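Side-chain contacts in SaTIE-TED (PDB 6FX6), which is of unknown function but is the thioester domain of a cell-wall-anchored Staphylococcus aureus surface protein, and may attach covalently to host molecules: residues E95-I98 and A99-L103; P147-V150 and G151-G154. All coordinates share one frame; numbering follows the deposited sequence.

Contact 1: residues E95-I98 and A99-L103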
loop_
_atom_site.group_PDB
_atom_site.type_symbol
_atom_site.label_atom_id
_atom_site.label_comp_id
_atom_site.label_asym_id
_atom_site.label_seq_id
_atom_site.Cartn_x
_atom_site.Cartn_y
_atom_site.Cartn_z
ATOM N N GLU A 95 -8.290 13.575 8.940
ATOM C CA GLU A 95 -6.917 14.053 9.053
ATOM C C GLU A 95 -5.904 13.061 8.451
ATOM O O GLU A 95 -4.988 13.483 7.752
ATOM C CB GLU A 95 -6.565 14.376 10.518
ATOM C CG GLU A 95 -7.248 15.626 11.081
ATOM C CD GLU A 95 -8.702 15.425 11.513
ATOM O OE1 GLU A 95 -9.220 14.285 11.443
ATOM O OE2 GLU A 95 -9.340 16.421 11.922
ATOM N N GLN A 96 -6.074 11.759 8.702
ATOM C CA GLN A 96 -5.201 10.736 8.087
ATOM C C GLN A 96 -5.329 10.695 6.576
ATOM O O GLN A 96 -4.319 10.611 5.878
ATOM C CB GLN A 96 -5.462 9.311 8.616
ATOM C CG GLN A 96 -4.502 8.798 9.673
ATOM C CD GLN A 96 -3.031 8.897 9.310
ATOM O OE1 GLN A 96 -2.282 9.625 9.950
ATOM N NE2 GLN A 96 -2.610 8.148 8.308
ATOM N N TYR A 97 -6.565 10.708 6.078
ATOM C CA TYR A 97 -6.801 10.764 4.633
ATOM C C TYR A 97 -6.096 11.961 4.005
ATOM O O TYR A 97 -5.436 11.823 2.978
ATOM C CB TYR A 97 -8.293 10.823 4.283
ATOM C CG TYR A 97 -8.500 10.893 2.792
ATOM C CD1 TYR A 97 -8.586 9.736 2.021
ATOM C CD2 TYR A 97 -8.548 12.120 2.141
ATOM C CE1 TYR A 97 -8.745 9.807 0.643
ATOM C CE2 TYR A 97 -8.699 12.202 0.771
ATOM C CZ TYR A 97 -8.798 11.051 0.021
ATOM O OH TYR A 97 -8.959 11.160 -1.340
ATOM N N ILE A 98 -6.266 13.129 4.615
ATOM C CA ILE A 98 -5.648 14.364 4.124
ATOM C C ILE A 98 -4.127 14.248 4.147
ATOM O O ILE A 98 -3.464 14.597 3.166
ATOM C CB ILE A 98 -6.112 15.599 4.933
ATOM C CG1 ILE A 98 -7.562 15.919 4.588
ATOM C CG2 ILE A 98 -5.248 16.820 4.633
ATOM C CD1 ILE A 98 -8.215 16.938 5.498
ATOM N N ALA A 99 -3.583 13.760 5.263
ATOM C CA ALA A 99 -2.126 13.574 5.400
ATOM C C ALA A 99 -1.589 12.634 4.323
ATOM O O ALA A 99 -0.556 12.904 3.719
ATOM C CB ALA A 99 -1.779 13.044 6.780
ATOM N N THR A 100 -2.314 11.547 4.074
ATOM C CA THR A 100 -1.930 10.588 3.044
ATOM C C THR A 100 -1.955 11.238 1.656
ATOM O O THR A 100 -0.995 11.102 0.896
ATOM C CB THR A 100 -2.830 9.340 3.090
ATOM O OG1 THR A 100 -2.741 8.756 4.392
ATOM C CG2 THR A 100 -2.406 8.308 2.060
ATOM N N GLN A 101 -3.039 11.950 1.343
ATOM C CA GLN A 101 -3.138 12.705 0.084
ATOM C C GLN A 101 -1.998 13.707 -0.043
ATOM O O GLN A 101 -1.419 13.852 -1.112
ATOM C CB GLN A 101 -4.476 13.449 -0.009
ATOM C CG GLN A 101 -4.670 14.300 -1.265
ATOM C CD GLN A 101 -4.745 13.482 -2.531
ATOM O OE1 GLN A 101 -5.836 13.104 -2.968
ATOM N NE2 GLN A 101 -3.590 13.196 -3.128
HETATM N N MSE A 102 -1.699 14.404 1.051
HETATM C CA MSE A 102 -0.628 15.404 1.059
HETATM C C MSE A 102 0.743 14.807 0.845
HETATM O O MSE A 102 1.592 15.429 0.198
HETATM C CB MSE A 102 -0.629 16.220 2.356
HETATM C CG MSE A 102 -1.592 17.399 2.253
HETATM SE SE MSE A 102 -1.874 18.140 4.052
HETATM C CE MSE A 102 -0.098 18.956 4.314
ATOM N N LEU A 103 0.976 13.609 1.386
ATOM C CA LEU A 103 2.247 12.903 1.194
ATOM C C LEU A 103 2.407 12.382 -0.236
ATOM O O LEU A 103 3.497 12.464 -0.807
ATOM C CB LEU A 103 2.389 11.748 2.196
ATOM C CG LEU A 103 3.731 10.992 2.194
ATOM C CD1 LEU A 103 4.919 11.940 2.262
ATOM C CD2 LEU A 103 3.771 10.001 3.349
#
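T100 meets Q96 one turn back along helix 94-107 of the thioester domain, and two donors from the one threonine converge on a single carbonyl. T100 N and T100 OG1 each lie 2.9 Å from Q96 O and approach it from opposite faces of the carbonyl plane, so the regular i to i+4 helix bond is supplemented by a side-chain bond. The hydroxyl sits 37° above that plane. With chi1 at -58°, OG1 lies beside T100's own backbone N, which folds it back against the preceding turn.

Y97 and Q101 form the next i/i+4 pair. Their side chains run side by side in the same direction, both leaving the backbone anti to N, with ring and amide planes 89° apart. The polar ends of the two find their partners outside the helix.

I98 and the selenomethionine at M102 make the third pair. The M102 N to I98 O bond measures 2.8 Å, and between the side chains I98 CG2 lies 3.7 Å from M102 SE, an apolar contact.

In the next shell, Y97 OH bonds to A45 O and F38 N, while stacking on F46 and an edge-to-face contact with Y86 further restrict the tyrosine ring. Q101 OE1 accepts from C47 N, a placement that fits the cysteine-glutamine pairing behind the internal thioester of this family and is consistent with T100-Q101 opening the TQXXIW-type motif of thioester domains; the model nevertheless keeps a complete glutamine amide. W35 and L119 cover I98 and M102, and at the other end of the segment the Q96 side chain is fixed by a hydrogen bond from its NE2 to G85 O.

Contact 2: residues P147-V150 and G151-G154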
loop_
_atom_site.group_PDB
_atom_site.type_symbol
_atom_site.label_atom_id
_atom_site.label_comp_id
_atom_site.label_asym_id
_atom_site.label_seq_id
_atom_site.Cartn_x
_atom_site.Cartn_y
_atom_site.Cartn_z
ATOM N N PRO A 147 16.254 -28.131 3.833
ATOM C CA PRO A 147 15.729 -29.496 3.815
ATOM C C PRO A 147 14.808 -29.764 5.004
ATOM O O PRO A 147 15.030 -29.233 6.091
ATOM C CB PRO A 147 16.989 -30.353 3.916
ATOM C CG PRO A 147 17.934 -29.512 4.699
ATOM C CD PRO A 147 17.665 -28.099 4.267
ATOM N N ILE A 148 13.780 -30.572 4.779
ATOM C CA ILE A 148 12.860 -30.986 5.838
ATOM C C ILE A 148 12.324 -32.384 5.513
ATOM O O ILE A 148 11.924 -32.648 4.378
ATOM C CB ILE A 148 11.713 -29.955 6.030
ATOM C CG1 ILE A 148 10.915 -30.256 7.306
ATOM C CG2 ILE A 148 10.789 -29.895 4.812
ATOM C CD1 ILE A 148 9.890 -29.202 7.650
ATOM N N LYS A 149 12.347 -33.276 6.501
ATOM C CA LYS A 149 11.817 -34.631 6.326
ATOM C C LYS A 149 10.310 -34.642 6.521
ATOM O O LYS A 149 9.786 -33.912 7.368
ATOM C CB LYS A 149 12.475 -35.608 7.302
ATOM C CG LYS A 149 13.981 -35.699 7.125
ATOM C CD LYS A 149 14.539 -37.043 7.556
ATOM C CE LYS A 149 16.005 -37.161 7.166
ATOM N NZ LYS A 149 16.553 -38.512 7.458
ATOM N N VAL A 150 9.622 -35.464 5.730
ATOM C CA VAL A 150 8.174 -35.655 5.865
ATOM C C VAL A 150 7.846 -36.142 7.276
ATOM O O VAL A 150 8.500 -37.053 7.790
ATOM C CB VAL A 150 7.626 -36.651 4.803
ATOM C CG1 VAL A 150 6.245 -37.186 5.175
ATOM C CG2 VAL A 150 7.588 -35.986 3.433
ATOM N N GLY A 151 6.846 -35.514 7.892
ATOM C CA GLY A 151 6.422 -35.851 9.248
ATOM C C GLY A 151 7.019 -34.940 10.304
ATOM O O GLY A 151 6.303 -34.487 11.196
ATOM N N GLU A 152 8.320 -34.660 10.201
ATOM C CA GLU A 152 9.059 -33.955 11.254
ATOM C C GLU A 152 8.805 -32.449 11.231
ATOM O O GLU A 152 9.088 -31.773 10.244
ATOM C CB GLU A 152 10.560 -34.234 11.135
ATOM C CG GLU A 152 10.926 -35.707 11.289
ATOM C CD GLU A 152 12.429 -35.961 11.320
ATOM O OE1 GLU A 152 13.207 -35.133 10.789
ATOM O OE2 GLU A 152 12.836 -37.002 11.877
ATOM N N LYS A 153 8.268 -31.933 12.332
ATOM C CA LYS A 153 7.995 -30.510 12.462
ATOM C C LYS A 153 9.317 -29.733 12.490
ATOM O O LYS A 153 10.249 -30.106 13.205
ATOM C CB LYS A 153 7.155 -30.233 13.720
ATOM C CG LYS A 153 6.685 -28.786 13.843
ATOM C CD LYS A 153 5.221 -28.649 14.257
ATOM C CE LYS A 153 5.034 -28.533 15.758
ATOM N NZ LYS A 153 3.619 -28.224 16.120
ATOM N N GLY A 154 9.391 -28.683 11.675
ATOM C CA GLY A 154 10.571 -27.825 11.564
ATOM C C GLY A 154 10.285 -26.425 12.082
ATOM O O GLY A 154 9.165 -25.916 11.946
HETATM O O HOH W 1 7.848 -32.051 7.895
#
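G151 follows V150 as the third residue of a beta turn close to type II, spanning K149 to E152, whose CA atoms are 5.7 Å apart. Its phi of 97° would drive a CB into V150 O, a conflict glycine avoids.

E152 closes the turn. Its N-H reaches K149 O at 3.3 Å, a long bond bent to 139° at the hydrogen and arriving well above the carbonyl plane. A water lies 2.7 Å from both K149 O and E152 O and bridges them. The E152 and K149 side chains extend alongside each other, E152 OE1 lying 3.6 Å from K149 CB; K149 NZ stays 5.8 Å from E152 OE1, so the opposite charges do not pair. I148 sends CG1 anti to its backbone N (chi1 -169°) and continues extended, which brings CD1 to 3.7 Å from E152 O.

At G154 the same methyl, I148 CD1, lies 4.1 Å from the backbone N.

The turn carries the chain from strand 145-149, which runs parallel to strand 231-238 in a mixed four-strand sheet, to strand 154-157, which pairs antiparallel with strand 183-188 at the edge of a separate three-strand sheet.

Contact 1 comes first along the chain and contact 2 follows; their centres are 47 Å apart and their nearest atoms about 36 Å, on opposite sides of the chain's centre. They share no helix or sheet. Residues 95-103 belong to helix 94-107, buried against strand 30-40 and helices 72-87 and 121-134, whereas residues 147-154 join the four- and three-strand sheets. Helix 121-134 precedes strand 145-149 on the way between them. Later the chain crosses back through strands 210-213 and 220-222 of the eight-strand sheet before strand 231-238 returns beside 145-149, in keeping with a slipknot topology. No direct contact links the two sites; the thioester chemistry probably belongs to the neighbourhood of contact 1.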